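Local coordinates for protein ACDH-11, isoform b (Caenorhabditis elegans, PDB 4Y9J), which belongs to the acyl-CoA dehydrogenase superfamily and binds flavin-adenine dinucleotide, at residues 44-47 with 48-51; 549-552 with 553-556; 151-154 with 155-159. All blocks are in the same frame, centred on the assembly; numbering follows the deposited sequence.

In the fold
All three contacts are local: two lie within a helix and the third at a helix start, and their chemistry follows their place in the fold. Interaction 1 opens helix 44-74 and is partly buried, with a salt bridge on one flank and a tyrosine ring flanked by methionine and alanine on another. Interaction 3, the buried one, closes helix 143-158 in the same N-terminal part of the chain, and there hydroxyl groups fold back onto backbone carbonyls. Interaction 2, also partly buried, lies near the C-terminus, where a capping box starts helix 552-563 beside a second subunit. The nearest atoms of interactions 1 and 2 are about 9 Å apart.

Interaction 1: residues 44-47 with 48-51; sequences ESEY and MRVA
Y47 O receives the amide of A51 at 2.8 Å from its N, and E46 O receives V50 N, so the opening turn of helix 44-74 is closed by regular i to i+4 bonds. One residue earlier the pattern is looser, since M48 N divides itself between E44 O and S45 O in two weak bonds. The side chains pair at different spacings: E46 with R49 is i to i+3, Y47 with A51 i to i+4, and Y47 and M48 are adjacent. E46 and R49 run alongside each other, pointing the same way, and meet through one carboxylate oxygen: E46 OE2 lies 3.1 Å from R49 NH2 in a salt bridge, with a weaker bond from R49 NE at 3.3 Å. The oxygen sits practically in the guanidinium plane, but the guanidinium is met from above the carboxylate plane, the two groups being turned 86° against each other. A bend of the arginine chain at chi3 (63°) brings NE and NH2 round to this oxygen, and V50 CG2 lies over the rim of one guanidinium face. The other flank is apolar and centres on Y47. Its ring leaves the backbone with CG opposite the amide nitrogen (chi1 167°), beside the following turn, where A51 CB makes an off-centre CH-pi contact 4.2 Å from the ring centroid. M48 SD approaches the ring obliquely, 3.9 Å from Y47 CD2, as a Met-aromatic contact. The phenol oxygen is held by D35, which fixes the far end of the ring. This first turn, in the AidB-like N-terminal part of the chain, has helix 121-135 beside its charged flank, where V123 touches E46 and R49 and H127 touches R49 and V50, while Y28 from a loop packs against Y47 and A51.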
loop_
_atom_site.group_PDB
_atom_site.type_symbol
_atom_site.label_atom_id
_atom_site.label_comp_id
_atom_site.label_asym_id
_atom_site.label_seq_id
_atom_site.Cartn_x
_atom_site.Cartn_y
_atom_site.Cartn_z
ATOM N N GLU B 44 43.565 -20.143 25.676
ATOM C CA GLU B 44 43.588 -18.743 26.258
ATOM C C GLU B 44 43.935 -17.721 25.217
ATOM O O GLU B 44 43.393 -16.594 25.229
ATOM C CB GLU B 44 44.617 -18.556 27.425
ATOM C CG GLU B 44 44.823 -17.086 27.888
ATOM C CD GLU B 44 45.968 -16.878 28.875
ATOM O OE1 GLU B 44 47.147 -17.073 28.514
ATOM O OE2 GLU B 44 45.673 -16.489 30.030
ATOM N N SER B 45 44.814 -18.170 24.339
ATOM C CA SER B 45 45.292 -17.457 23.207
ATOM C C SER B 45 44.172 -17.149 22.206
ATOM O O SER B 45 44.014 -15.992 21.725
ATOM C CB SER B 45 46.380 -18.341 22.553
ATOM O OG SER B 45 45.862 -19.657 22.328
ATOM N N GLU B 46 43.398 -18.181 21.869
ATOM C CA GLU B 46 42.393 -18.030 20.838
ATOM C C GLU B 46 41.302 -17.214 21.443
ATOM O O GLU B 46 40.664 -16.444 20.767
ATOM C CB GLU B 46 41.836 -19.354 20.397
ATOM C CG GLU B 46 42.824 -20.297 19.782
ATOM C CD GLU B 46 43.287 -19.923 18.386
ATOM O OE1 GLU B 46 43.883 -20.832 17.739
ATOM O OE2 GLU B 46 43.146 -18.755 17.950
ATOM N N TYR B 47 41.050 -17.421 22.731
ATOM C CA TYR B 47 40.058 -16.677 23.444
ATOM C C TYR B 47 40.157 -15.171 23.204
ATOM O O TYR B 47 39.121 -14.521 22.916
ATOM C CB TYR B 47 40.036 -16.981 24.950
ATOM C CG TYR B 47 39.199 -15.939 25.669
ATOM C CD1 TYR B 47 37.829 -15.917 25.551
ATOM C CD2 TYR B 47 39.810 -14.892 26.355
ATOM C CE1 TYR B 47 37.074 -14.918 26.146
ATOM C CE2 TYR B 47 39.063 -13.903 26.959
ATOM C CZ TYR B 47 37.700 -13.900 26.824
ATOM O OH TYR B 47 36.970 -12.908 27.431
ATOM N N MET B 48 41.365 -14.615 23.293
ATOM C CA MET B 48 41.560 -13.161 23.165
ATOM C C MET B 48 41.212 -12.675 21.795
ATOM O O MET B 48 40.523 -11.683 21.655
ATOM C CB MET B 48 43.005 -12.704 23.484
ATOM C CG MET B 48 43.443 -12.793 24.936
ATOM S SD MET B 48 42.393 -11.914 26.120
ATOM C CE MET B 48 43.318 -12.200 27.643
ATOM N N ARG B 49 41.665 -13.396 20.792
ATOM C CA ARG B 49 41.404 -12.997 19.432
ATOM C C ARG B 49 39.915 -13.033 19.158
ATOM O O ARG B 49 39.341 -12.120 18.549
ATOM C CB ARG B 49 42.154 -13.931 18.468
ATOM C CG ARG B 49 41.896 -13.647 16.985
ATOM C CD ARG B 49 42.706 -14.603 16.134
ATOM N NE ARG B 49 42.307 -15.991 16.336
ATOM C CZ ARG B 49 41.219 -16.546 15.801
ATOM N NH1 ARG B 49 40.385 -15.838 15.047
ATOM N NH2 ARG B 49 40.931 -17.810 16.058
ATOM N N VAL B 50 39.266 -14.089 19.626
ATOM C CA VAL B 50 37.884 -14.306 19.325
ATOM C C VAL B 50 37.019 -13.314 20.041
ATOM O O VAL B 50 36.094 -12.732 19.424
ATOM C CB VAL B 50 37.486 -15.753 19.604
ATOM C CG1 VAL B 50 36.011 -15.958 19.474
ATOM C CG2 VAL B 50 38.238 -16.663 18.644
ATOM N N ALA B 51 37.316 -13.047 21.302
ATOM C CA ALA B 51 36.516 -12.104 22.054
ATOM C C ALA B 51 36.693 -10.702 21.530
ATOM O O ALA B 51 35.735 -9.941 21.538
ATOM C CB ALA B 51 36.861 -12.118 23.536
#

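Interaction 2: residues 549-552 with 553-556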
loop_
_atom_site.group_PDB
_atom_site.type_symbol
_atom_site.label_atom_id
_atom_site.label_comp_id
_atom_site.label_asym_id
_atom_site.label_seq_id
_atom_site.Cartn_x
_atom_site.Cartn_y
_atom_site.Cartn_z
ATOM N N VAL B 549 35.714 -19.795 36.318
ATOM C CA VAL B 549 34.900 -18.797 35.622
ATOM C C VAL B 549 33.492 -18.664 36.210
ATOM O O VAL B 549 32.907 -17.590 36.132
ATOM C CB VAL B 549 34.811 -19.006 34.066
ATOM C CG1 VAL B 549 36.138 -19.502 33.491
ATOM C CG2 VAL B 549 33.702 -19.961 33.683
ATOM N N ALA B 550 32.979 -19.723 36.820
ATOM C CA ALA B 550 31.589 -19.739 37.278
ATOM C C ALA B 550 31.358 -18.636 38.296
ATOM O O ALA B 550 32.256 -18.358 39.091
ATOM C CB ALA B 550 31.290 -21.087 37.916
ATOM N N ASN B 551 30.187 -17.988 38.281
ATOM C CA ASN B 551 29.770 -17.176 39.439
ATOM C C ASN B 551 28.572 -17.839 40.141
ATOM O O ASN B 551 28.078 -18.875 39.700
ATOM C CB ASN B 551 29.459 -15.737 39.015
ATOM C CG ASN B 551 28.345 -15.661 38.007
ATOM O OD1 ASN B 551 27.404 -16.451 38.056
ATOM N ND2 ASN B 551 28.467 -14.759 37.050
ATOM N N GLN B 552 28.089 -17.224 41.205
ATOM C CA GLN B 552 26.992 -17.775 42.013
ATOM C C GLN B 552 25.731 -18.022 41.162
ATOM O O GLN B 552 25.056 -19.036 41.330
ATOM C CB GLN B 552 26.702 -16.866 43.201
ATOM C CG GLN B 552 25.698 -17.437 44.198
ATOM C CD GLN B 552 26.148 -18.762 44.775
ATOM O OE1 GLN B 552 27.314 -19.018 44.856
ATOM N NE2 GLN B 552 25.223 -19.613 45.135
ATOM N N SER B 553 25.459 -17.137 40.216
ATOM C CA SER B 553 24.275 -17.302 39.349
ATOM C C SER B 553 24.417 -18.618 38.569
ATOM O O SER B 553 23.430 -19.305 38.320
ATOM C CB SER B 553 24.115 -16.133 38.380
ATOM O OG SER B 553 24.805 -16.322 37.105
ATOM N N ASP B 554 25.646 -19.019 38.230
ATOM C CA ASP B 554 25.829 -20.220 37.445
ATOM C C ASP B 554 25.397 -21.443 38.238
ATOM O O ASP B 554 24.775 -22.359 37.677
ATOM C CB ASP B 554 27.293 -20.371 36.982
ATOM C CG ASP B 554 27.687 -19.353 35.887
ATOM O OD1 ASP B 554 26.876 -19.038 34.980
ATOM O OD2 ASP B 554 28.861 -18.882 35.895
ATOM N N ILE B 555 25.702 -21.477 39.524
ATOM C CA ILE B 555 25.280 -22.618 40.401
ATOM C C ILE B 555 23.754 -22.666 40.564
ATOM O O ILE B 555 23.122 -23.708 40.463
ATOM C CB ILE B 555 25.939 -22.584 41.808
ATOM C CG1 ILE B 555 27.438 -22.855 41.719
ATOM C CG2 ILE B 555 25.341 -23.653 42.712
ATOM C CD1 ILE B 555 28.249 -22.383 42.907
ATOM N N GLU B 556 23.179 -21.512 40.817
ATOM C CA GLU B 556 21.750 -21.424 41.043
ATOM C C GLU B 556 20.951 -21.821 39.785
ATOM O O GLU B 556 19.906 -22.465 39.869
ATOM C CB GLU B 556 21.404 -20.007 41.441
ATOM C CG GLU B 556 19.953 -19.887 41.862
ATOM C CD GLU B 556 19.586 -20.750 43.088
ATOM O OE1 GLU B 556 18.348 -21.033 43.271
ATOM O OE2 GLU B 556 20.524 -21.092 43.879
#
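A capping box starts helix 552-563, with N551 as the N-cap and D554 three residues on as its partner. Each residue offers its side chain to the other's backbone amide. D554 N reaches N551 OD1 at 3.1 Å, nearly in line with the side-chain C=O, and N551 N reaches D554 OD2 at 2.9 Å in a fairly straight bond (156° at the hydrogen). The latter oxygen is met on its anti side, somewhat out of the carboxylate plane. The amide and carboxylate planes differ by just 11°, although the two side chains cross at about a right angle. With its chi1 of 60°, N551 tucks CG between its own backbone nitrogen and carbonyl carbon, which folds the amide back over the helix start. D554 N also bonds to N551 O at 2.8 Å, from well above that carbonyl's plane, so its N-H is shared by two oxygens. A third group converges on the cap: S553 OG bonds to N551 OD1 at 2.8 Å. The i to i+4 bond from E556 N to Q552 O is 3.1 Å. Beside it, I555 CD1 comes to 4.0 Å from Q552 OE1. The second carboxylate oxygen of D554 forms a salt bridge with R36 of helix 34-41, which would be expected to steady the box and favour the ionised acid. S553 OG is also bonded to R366 of its own chain, and D589 of the second subunit is a rival to N551 OD1 for the single hydroxyl proton, so the helix start sits at a subunit boundary. Within the chain, helix 524-545 packs behind the box, with H543 and A544 against D554 and A544 also against I555.

Interaction 3: residues 151-154 with 155-159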
loop_
_atom_site.group_PDB
_atom_site.type_symbol
_atom_site.label_atom_id
_atom_site.label_comp_id
_atom_site.label_asym_id
_atom_site.label_seq_id
_atom_site.Cartn_x
_atom_site.Cartn_y
_atom_site.Cartn_z
ATOM N N GLY B 151 25.650 -24.357 4.798
ATOM C CA GLY B 151 25.233 -25.711 4.500
ATOM C C GLY B 151 25.653 -26.157 3.111
ATOM O O GLY B 151 26.061 -27.301 2.935
ATOM N N ALA B 152 25.601 -25.238 2.139
ATOM C CA ALA B 152 26.067 -25.498 0.810
ATOM C C ALA B 152 27.560 -25.777 0.758
ATOM O O ALA B 152 27.994 -26.707 0.063
ATOM C CB ALA B 152 25.760 -24.307 -0.133
ATOM N N VAL B 153 28.343 -24.926 1.424
ATOM C CA VAL B 153 29.810 -25.173 1.497
ATOM C C VAL B 153 30.111 -26.556 2.078
ATOM O O VAL B 153 30.924 -27.307 1.517
ATOM C CB VAL B 153 30.528 -24.131 2.305
ATOM C CG1 VAL B 153 31.977 -24.499 2.418
ATOM C CG2 VAL B 153 30.372 -22.731 1.680
ATOM N N LYS B 154 29.453 -26.893 3.199
ATOM C CA LYS B 154 29.668 -28.154 3.844
ATOM C C LYS B 154 29.299 -29.294 2.914
ATOM O O LYS B 154 29.989 -30.303 2.849
ATOM C CB LYS B 154 28.814 -28.227 5.121
ATOM C CG LYS B 154 28.971 -29.525 5.891
ATOM C CD LYS B 154 30.347 -29.641 6.474
ATOM C CE LYS B 154 30.410 -30.952 7.267
ATOM N NZ LYS B 154 30.974 -30.778 8.617
ATOM N N THR B 155 28.149 -29.157 2.246
ATOM C CA THR B 155 27.695 -30.194 1.363
ATOM C C THR B 155 28.656 -30.412 0.221
ATOM O O THR B 155 29.089 -31.542 -0.077
ATOM C CB THR B 155 26.314 -29.827 0.805
ATOM O OG1 THR B 155 25.383 -29.770 1.877
ATOM C CG2 THR B 155 25.833 -30.824 -0.234
ATOM N N LEU B 156 29.042 -29.337 -0.447
ATOM C CA LEU B 156 29.864 -29.472 -1.612
ATOM C C LEU B 156 31.294 -29.973 -1.286
ATOM O O LEU B 156 31.851 -30.838 -1.991
ATOM C CB LEU B 156 29.907 -28.166 -2.399
ATOM C CG LEU B 156 28.563 -27.687 -2.969
ATOM C CD1 LEU B 156 28.793 -26.327 -3.650
ATOM C CD2 LEU B 156 28.020 -28.687 -3.985
ATOM N N THR B 157 31.838 -29.528 -0.170
ATOM C CA THR B 157 33.116 -30.040 0.231
ATOM C C THR B 157 33.063 -31.492 0.706
ATOM O O THR B 157 33.984 -32.223 0.452
ATOM C CB THR B 157 33.847 -29.149 1.227
ATOM O OG1 THR B 157 33.059 -28.952 2.381
ATOM C CG2 THR B 157 34.102 -27.830 0.621
ATOM N N SER B 158 31.958 -31.900 1.352
ATOM C CA SER B 158 31.807 -33.271 1.842
ATOM C C SER B 158 31.733 -34.237 0.729
ATOM O O SER B 158 32.113 -35.386 0.929
ATOM C CB SER B 158 30.566 -33.465 2.683
ATOM O OG SER B 158 30.768 -32.778 3.866
ATOM N N LEU B 159 31.225 -33.799 -0.419
ATOM C CA LEU B 159 31.104 -34.683 -1.584
ATOM C C LEU B 159 32.374 -34.777 -2.396
ATOM O O LEU B 159 32.421 -35.425 -3.466
ATOM C CB LEU B 159 29.911 -34.230 -2.434
ATOM C CG LEU B 159 28.557 -34.402 -1.766
ATOM C CD1 LEU B 159 27.563 -33.630 -2.596
ATOM C CD2 LEU B 159 28.141 -35.842 -1.711
#
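V153 O is gripped twice by T157, whose backbone N and OG1 reach it from opposite faces of the carbonyl plane. The hydroxyl bond is 2.8 Å between OG1 and O, slightly shorter than the 2.9 Å bond from T157 N. For this T157 turns OG1 to lie between its own nitrogen and carbonyl carbon (chi1 58°), and CG2 also rests near the same oxygen. G151 O is held in the same double way by T155, with OG1 at 2.8 Å and N at 2.9 Å, again one on each face. Here the hydroxyl is swung opposite the carbonyl carbon (chi1 -64°), so two different rotamers serve one pattern. S158 N likewise bonds to K154 O, but whether the one hydroxyl proton of S158 goes to K154 O, 2.8 Å from OG, or to N310 OD1 of helix 304-338 is not settled. Alongside, K154 CE passes 3.9 Å from S158 OG before the lysine ends in a salt bridge with E383. L156, between the two threonines, leans its CG towards A152 O and packs on A171 and V172 of helix 166-175. Each threonine hydroxyl thus donates to a carbonyl four residues earlier and spends its proton within the helix; sharing these carbonyls between N-H and OH probably limits the rotation of the hydroxyls.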